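Local atomic coordinates of probable ABC transporter phosphite binding protein PhnD1 (Prochlorococcus marinus str. MIT 9301, PDB entry 5LQ5), a protein that binds inorganic phosphite strongly in the periplasm, probably as the solute-binding component of an ABC transporter that takes up this reduced form of phosphorus. Residues A[102-114]-A[191-203]. Sequence-based numbering, arbitrary orientation.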
loop_
_atom_site.group_PDB
_atom_site.type_symbol
_atom_site.label_atom_id
_atom_site.label_comp_id
_atom_site.label_asym_id
_atom_site.label_seq_id
_atom_site.Cartn_x
_atom_site.Cartn_y
_atom_site.Cartn_z
ATOM N N LEU A 102 16.674 -2.972 -22.216
ATOM C CA LEU A 102 17.442 -3.444 -21.069
ATOM C C LEU A 102 16.941 -4.804 -20.675
ATOM O O LEU A 102 15.738 -4.985 -20.445
ATOM C CB LEU A 102 17.259 -2.520 -19.849
ATOM C CG LEU A 102 18.348 -1.603 -19.315
ATOM C CD1 LEU A 102 17.841 -1.113 -17.964
ATOM C CD2 LEU A 102 19.725 -2.229 -19.147
ATOM N N ASN A 103 17.857 -5.753 -20.560
ATOM C CA ASN A 103 17.492 -7.103 -20.136
ATOM C C ASN A 103 17.201 -7.143 -18.651
ATOM O O ASN A 103 17.797 -6.408 -17.876
ATOM C CB ASN A 103 18.610 -8.089 -20.489
ATOM C CG ASN A 103 18.784 -8.235 -21.997
ATOM O OD1 ASN A 103 17.804 -8.246 -22.747
ATOM N ND2 ASN A 103 20.029 -8.329 -22.449
ATOM N N SER A 104 16.231 -7.978 -18.282
ATOM C CA SER A 104 15.904 -8.248 -16.863
ATOM C C SER A 104 17.097 -8.821 -16.130
ATOM O O SER A 104 17.976 -9.439 -16.725
ATOM C CB SER A 104 14.660 -9.131 -16.693
ATOM O OG SER A 104 14.840 -10.432 -17.216
ATOM N N ILE A 105 17.082 -8.628 -14.830
ATOM C CA ILE A 105 18.135 -9.081 -13.919
ATOM C C ILE A 105 17.595 -10.125 -12.927
ATOM O O ILE A 105 16.382 -10.231 -12.697
ATOM C CB ILE A 105 18.824 -7.914 -13.184
ATOM C CG1 ILE A 105 17.793 -7.064 -12.410
ATOM C CG2 ILE A 105 19.591 -7.045 -14.177
ATOM C CD1 ILE A 105 18.406 -6.184 -11.359
ATOM N N SER A 106 18.516 -10.925 -12.420
ATOM C CA SER A 106 18.223 -12.054 -11.498
ATOM C C SER A 106 19.041 -11.974 -10.208
ATOM O O SER A 106 19.094 -12.918 -9.425
ATOM C CB SER A 106 18.492 -13.393 -12.197
ATOM O OG SER A 106 19.811 -13.414 -12.716
ATOM N N ASN A 107 19.671 -10.828 -10.008
ATOM C CA ASN A 107 20.454 -10.539 -8.807
ATOM C C ASN A 107 20.343 -9.049 -8.488
ATOM O O ASN A 107 20.338 -8.218 -9.393
ATOM C CB ASN A 107 21.927 -10.898 -8.995
ATOM C CG ASN A 107 22.729 -10.735 -7.721
ATOM O OD1 ASN A 107 23.418 -9.723 -7.527
ATOM N ND2 ASN A 107 22.612 -11.712 -6.827
ATOM N N ILE A 108 20.278 -8.726 -7.199
ATOM C CA ILE A 108 20.164 -7.330 -6.736
ATOM C C ILE A 108 21.249 -6.378 -7.294
ATOM O O ILE A 108 20.993 -5.204 -7.537
ATOM C CB ILE A 108 20.145 -7.236 -5.182
ATOM C CG1 ILE A 108 19.741 -5.835 -4.700
ATOM C CG2 ILE A 108 21.489 -7.614 -4.572
ATOM C CD1 ILE A 108 19.452 -5.777 -3.223
ATOM N N LYS A 109 22.462 -6.885 -7.496
ATOM C CA LYS A 109 23.590 -6.040 -7.984
ATOM C C LYS A 109 23.348 -5.438 -9.390
ATOM O O LYS A 109 23.905 -4.373 -9.741
ATOM C CB LYS A 109 24.914 -6.825 -7.970
ATOM C CG LYS A 109 25.353 -7.333 -6.599
ATOM C CD LYS A 109 26.162 -6.323 -5.804
ATOM C CE LYS A 109 26.933 -7.019 -4.685
ATOM N NZ LYS A 109 27.815 -6.091 -3.931
ATOM N N GLY A 110 22.469 -6.094 -10.147
ATOM C CA GLY A 110 22.008 -5.637 -11.473
ATOM C C GLY A 110 21.263 -4.302 -11.461
ATOM O O GLY A 110 21.085 -3.640 -12.494
ATOM N N LEU A 111 20.797 -3.897 -10.286
ATOM C CA LEU A 111 20.151 -2.574 -10.158
ATOM C C LEU A 111 21.082 -1.411 -10.521
ATOM O O LEU A 111 20.614 -0.333 -10.822
ATOM C CB LEU A 111 19.595 -2.350 -8.741
ATOM C CG LEU A 111 18.397 -3.200 -8.347
ATOM C CD1 LEU A 111 18.077 -2.911 -6.869
ATOM C CD2 LEU A 111 17.187 -2.962 -9.225
ATOM N N LYS A 112 22.398 -1.638 -10.512
ATOM C CA LYS A 112 23.372 -0.667 -11.053
ATOM C C LYS A 112 23.077 -0.223 -12.485
ATOM O O LYS A 112 23.467 0.888 -12.890
ATOM C CB LYS A 112 24.824 -1.208 -10.967
ATOM C CG LYS A 112 25.544 -0.815 -9.690
ATOM C CD LYS A 112 26.826 -1.608 -9.475
ATOM C CE LYS A 112 27.929 -0.771 -8.833
ATOM N NZ LYS A 112 27.496 0.051 -7.667
ATOM N N LYS A 113 22.400 -1.078 -13.247
ATOM C CA LYS A 113 21.995 -0.742 -14.641
ATOM C C LYS A 113 20.964 0.417 -14.697
ATOM O O LYS A 113 20.699 0.990 -15.740
ATOM C CB LYS A 113 21.470 -1.979 -15.380
ATOM C CG LYS A 113 22.545 -3.038 -15.643
ATOM C CD LYS A 113 21.964 -4.301 -16.241
ATOM C CE LYS A 113 22.863 -5.519 -16.067
ATOM N NZ LYS A 113 22.277 -6.757 -16.674
ATOM N N LEU A 114 20.411 0.789 -13.543
ATOM C CA LEU A 114 19.457 1.916 -13.493
ATOM C C LEU A 114 20.073 3.288 -13.302
ATOM O O LEU A 114 19.395 4.329 -13.382
ATOM C CB LEU A 114 18.370 1.640 -12.463
ATOM C CG LEU A 114 17.582 0.346 -12.703
ATOM C CD1 LEU A 114 16.557 0.137 -11.603
ATOM C CD2 LEU A 114 16.884 0.301 -14.061
ATOM N N THR A 191 0.159 -1.081 -19.869
ATOM C CA THR A 191 1.441 -1.734 -19.642
ATOM C C THR A 191 2.144 -2.141 -20.921
ATOM O O THR A 191 3.161 -2.805 -20.872
ATOM C CB THR A 191 1.269 -2.932 -18.700
ATOM O OG1 THR A 191 0.361 -3.873 -19.286
ATOM C CG2 THR A 191 0.721 -2.462 -17.316
ATOM N N SER A 192 1.582 -1.693 -22.065
ATOM C CA SER A 192 2.074 -2.034 -23.418
ATOM C C SER A 192 3.545 -1.771 -23.654
ATOM O O SER A 192 4.200 -2.486 -24.392
ATOM C CB SER A 192 1.273 -1.279 -24.515
ATOM O OG SER A 192 -0.087 -1.630 -24.455
ATOM N N ASN A 193 4.073 -0.727 -23.025
ATOM C CA ASN A 193 5.483 -0.331 -23.251
ATOM C C ASN A 193 6.409 -0.685 -22.120
ATOM O O ASN A 193 7.561 -0.250 -22.114
ATOM C CB ASN A 193 5.601 1.151 -23.524
ATOM C CG ASN A 193 4.687 1.620 -24.615
ATOM O OD1 ASN A 193 3.906 2.568 -24.439
ATOM N ND2 ASN A 193 4.768 0.977 -25.746
ATOM N N LEU A 194 5.923 -1.537 -21.217
ATOM C CA LEU A 194 6.661 -1.964 -20.022
ATOM C C LEU A 194 7.059 -3.403 -19.962
ATOM O O LEU A 194 6.303 -4.303 -20.361
ATOM C CB LEU A 194 5.818 -1.744 -18.760
ATOM C CG LEU A 194 5.492 -0.306 -18.456
ATOM C CD1 LEU A 194 4.735 -0.198 -17.138
ATOM C CD2 LEU A 194 6.765 0.519 -18.419
ATOM N N GLU A 195 8.222 -3.595 -19.358
ATOM C CA GLU A 195 8.794 -4.918 -19.095
ATOM C C GLU A 195 9.183 -5.026 -17.625
ATOM O O GLU A 195 9.693 -4.070 -17.031
ATOM C CB GLU A 195 10.066 -5.162 -19.929
ATOM C CG GLU A 195 9.852 -5.335 -21.419
ATOM C CD GLU A 195 9.511 -6.765 -21.843
ATOM O OE1 GLU A 195 9.075 -7.590 -21.007
ATOM O OE2 GLU A 195 9.693 -7.071 -23.040
ATOM N N LEU A 196 8.957 -6.195 -17.050
ATOM C CA LEU A 196 9.488 -6.536 -15.718
ATOM C C LEU A 196 11.006 -6.603 -15.760
ATOM O O LEU A 196 11.594 -7.346 -16.574
ATOM C CB LEU A 196 8.902 -7.849 -15.176
ATOM C CG LEU A 196 9.460 -8.378 -13.849
ATOM C CD1 LEU A 196 8.980 -7.485 -12.703
ATOM C CD2 LEU A 196 9.069 -9.824 -13.586
ATOM N N PHE A 197 11.615 -5.893 -14.819
ATOM C CA PHE A 197 13.086 -5.783 -14.670
ATOM C C PHE A 197 13.634 -6.619 -13.534
ATOM O O PHE A 197 14.622 -7.342 -13.709
ATOM C CB PHE A 197 13.543 -4.313 -14.580
ATOM C CG PHE A 197 15.043 -4.117 -14.523
ATOM C CD1 PHE A 197 15.841 -4.356 -15.626
ATOM C CD2 PHE A 197 15.665 -3.679 -13.366
ATOM C CE1 PHE A 197 17.211 -4.181 -15.562
ATOM C CE2 PHE A 197 17.024 -3.468 -13.313
ATOM C CZ PHE A 197 17.819 -3.757 -14.424
ATOM N N TRP A 198 13.007 -6.513 -12.367
ATOM C CA TRP A 198 13.435 -7.242 -11.164
ATOM C C TRP A 198 12.299 -7.385 -10.160
ATOM O O TRP A 198 11.485 -6.472 -10.016
ATOM C CB TRP A 198 14.654 -6.586 -10.510
ATOM C CG TRP A 198 15.337 -7.367 -9.454
ATOM C CD1 TRP A 198 15.912 -8.602 -9.607
ATOM C CD2 TRP A 198 15.598 -6.977 -8.102
ATOM N NE1 TRP A 198 16.474 -9.016 -8.442
ATOM C CE2 TRP A 198 16.303 -8.042 -7.493
ATOM C CE3 TRP A 198 15.284 -5.845 -7.329
ATOM C CZ2 TRP A 198 16.713 -8.006 -6.161
ATOM C CZ3 TRP A 198 15.707 -5.815 -5.998
ATOM C CH2 TRP A 198 16.391 -6.896 -5.427
ATOM N N ILE A 199 12.263 -8.545 -9.505
ATOM C CA ILE A 199 11.381 -8.813 -8.363
ATOM C C ILE A 199 12.237 -8.808 -7.088
ATOM O O ILE A 199 13.257 -9.473 -6.999
ATOM C CB ILE A 199 10.597 -10.144 -8.486
ATOM C CG1 ILE A 199 9.741 -10.170 -9.750
ATOM C CG2 ILE A 199 9.760 -10.388 -7.245
ATOM C CD1 ILE A 199 9.273 -11.580 -10.126
ATOM N N THR A 200 11.802 -8.035 -6.095
ATOM C CA THR A 200 12.541 -7.885 -4.840
ATOM C C THR A 200 12.369 -9.043 -3.853
ATOM O O THR A 200 11.411 -9.833 -3.975
ATOM C CB THR A 200 12.127 -6.599 -4.085
ATOM O OG1 THR A 200 10.813 -6.740 -3.488
ATOM C CG2 THR A 200 12.160 -5.347 -5.029
ATOM N N PRO A 201 13.249 -9.102 -2.832
ATOM C CA PRO A 201 12.967 -9.912 -1.659
ATOM C C PRO A 201 11.683 -9.478 -0.944
ATOM O O PRO A 201 11.137 -8.400 -1.211
ATOM C CB PRO A 201 14.178 -9.652 -0.754
ATOM C CG PRO A 201 15.274 -9.252 -1.663
ATOM C CD PRO A 201 14.574 -8.452 -2.719
ATOM N N GLU A 202 11.227 -10.355 -0.069
ATOM C CA GLU A 202 9.989 -10.165 0.717
ATOM C C GLU A 202 10.166 -9.257 1.926
ATOM O O GLU A 202 11.254 -9.178 2.510
ATOM C CB GLU A 202 9.454 -11.507 1.242
ATOM C CG GLU A 202 9.077 -12.491 0.140
ATOM C CD GLU A 202 9.203 -13.960 0.532
ATOM O OE1 GLU A 202 10.109 -14.330 1.304
ATOM O OE2 GLU A 202 8.388 -14.765 0.040
ATOM N N TYR A 203 9.061 -8.617 2.299
ATOM C CA TYR A 203 8.978 -7.725 3.462
ATOM C C TYR A 203 7.487 -7.654 3.878
ATOM O O TYR A 203 6.622 -8.139 3.167
ATOM C CB TYR A 203 9.582 -6.313 3.166
ATOM C CG TYR A 203 9.013 -5.699 1.928
ATOM C CD1 TYR A 203 7.797 -5.014 1.992
ATOM C CD2 TYR A 203 9.635 -5.857 0.677
ATOM C CE1 TYR A 203 7.225 -4.480 0.857
ATOM C CE2 TYR A 203 9.069 -5.311 -0.470
ATOM C CZ TYR A 203 7.846 -4.639 -0.372
ATOM O OH TYR A 203 7.242 -4.113 -1.495
HETATM O O HOH W 1 16.864 -11.828 -7.852
#
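I105 reaches between F197 and W198, two neighbouring aromatic residues that strand 194-199 sends into the loop and 3-10 segment 108-114. Its CG1 sits between the backbone N and the carbonyl carbon (chi1 57°), which carries the longer branch to both rings. CG1 lies over one face of F197, 4.0 Å from the ring centroid. CD1 lies over the five-membered ring of W198, 4.1 Å from its centroid. These are CH-pi contacts, and a beta-branched isoleucine also sets CG2 against CZ of F197. Both aromatic residues hold CG opposite the backbone N (chi1 -176° for F197, -168° for W198), which carries the F197 ring in among I105, L114 and the loop, its CE1 3.3 Å from N103 O. L114 CD2 covers the opposite face, so a flat ring suits this slot between aliphatic groups; G110 O and L111 CD2 lie at its edge. At G110 a side chain would run into I105 CG2, so glycine fits. One nearly straight backbone hydrogen bond joins I105 N to F197 O, 3.0 Å.

The indole runs alongside I108 and L111 at the start of 108-114. I108 CA lies above the rim of the six-membered ring, on the same side as I105 CD1, and T200 CA lies over the other side, also toward the rim. I108 CG1 packs 3.6 Å from W198 CH2, and L111 CD1 meets CZ3. W198 NE1 donates to a water 2.9 Å away, which bonds weakly to S106 O. Replacing W198 by an alanine would remove the indole, and I108, L111 and I105 CD1 would probably face a gap while the water lost its N-H donor.

F197 and W198 both pair with F94 in a classic beta bulge, which brings these consecutive residues to the same side. The arrangement is a loop docked by one backbone bond and two aromatic side chains on the outer edge strand of the five-stranded mixed sheet, in one lobe of a periplasmic binding protein.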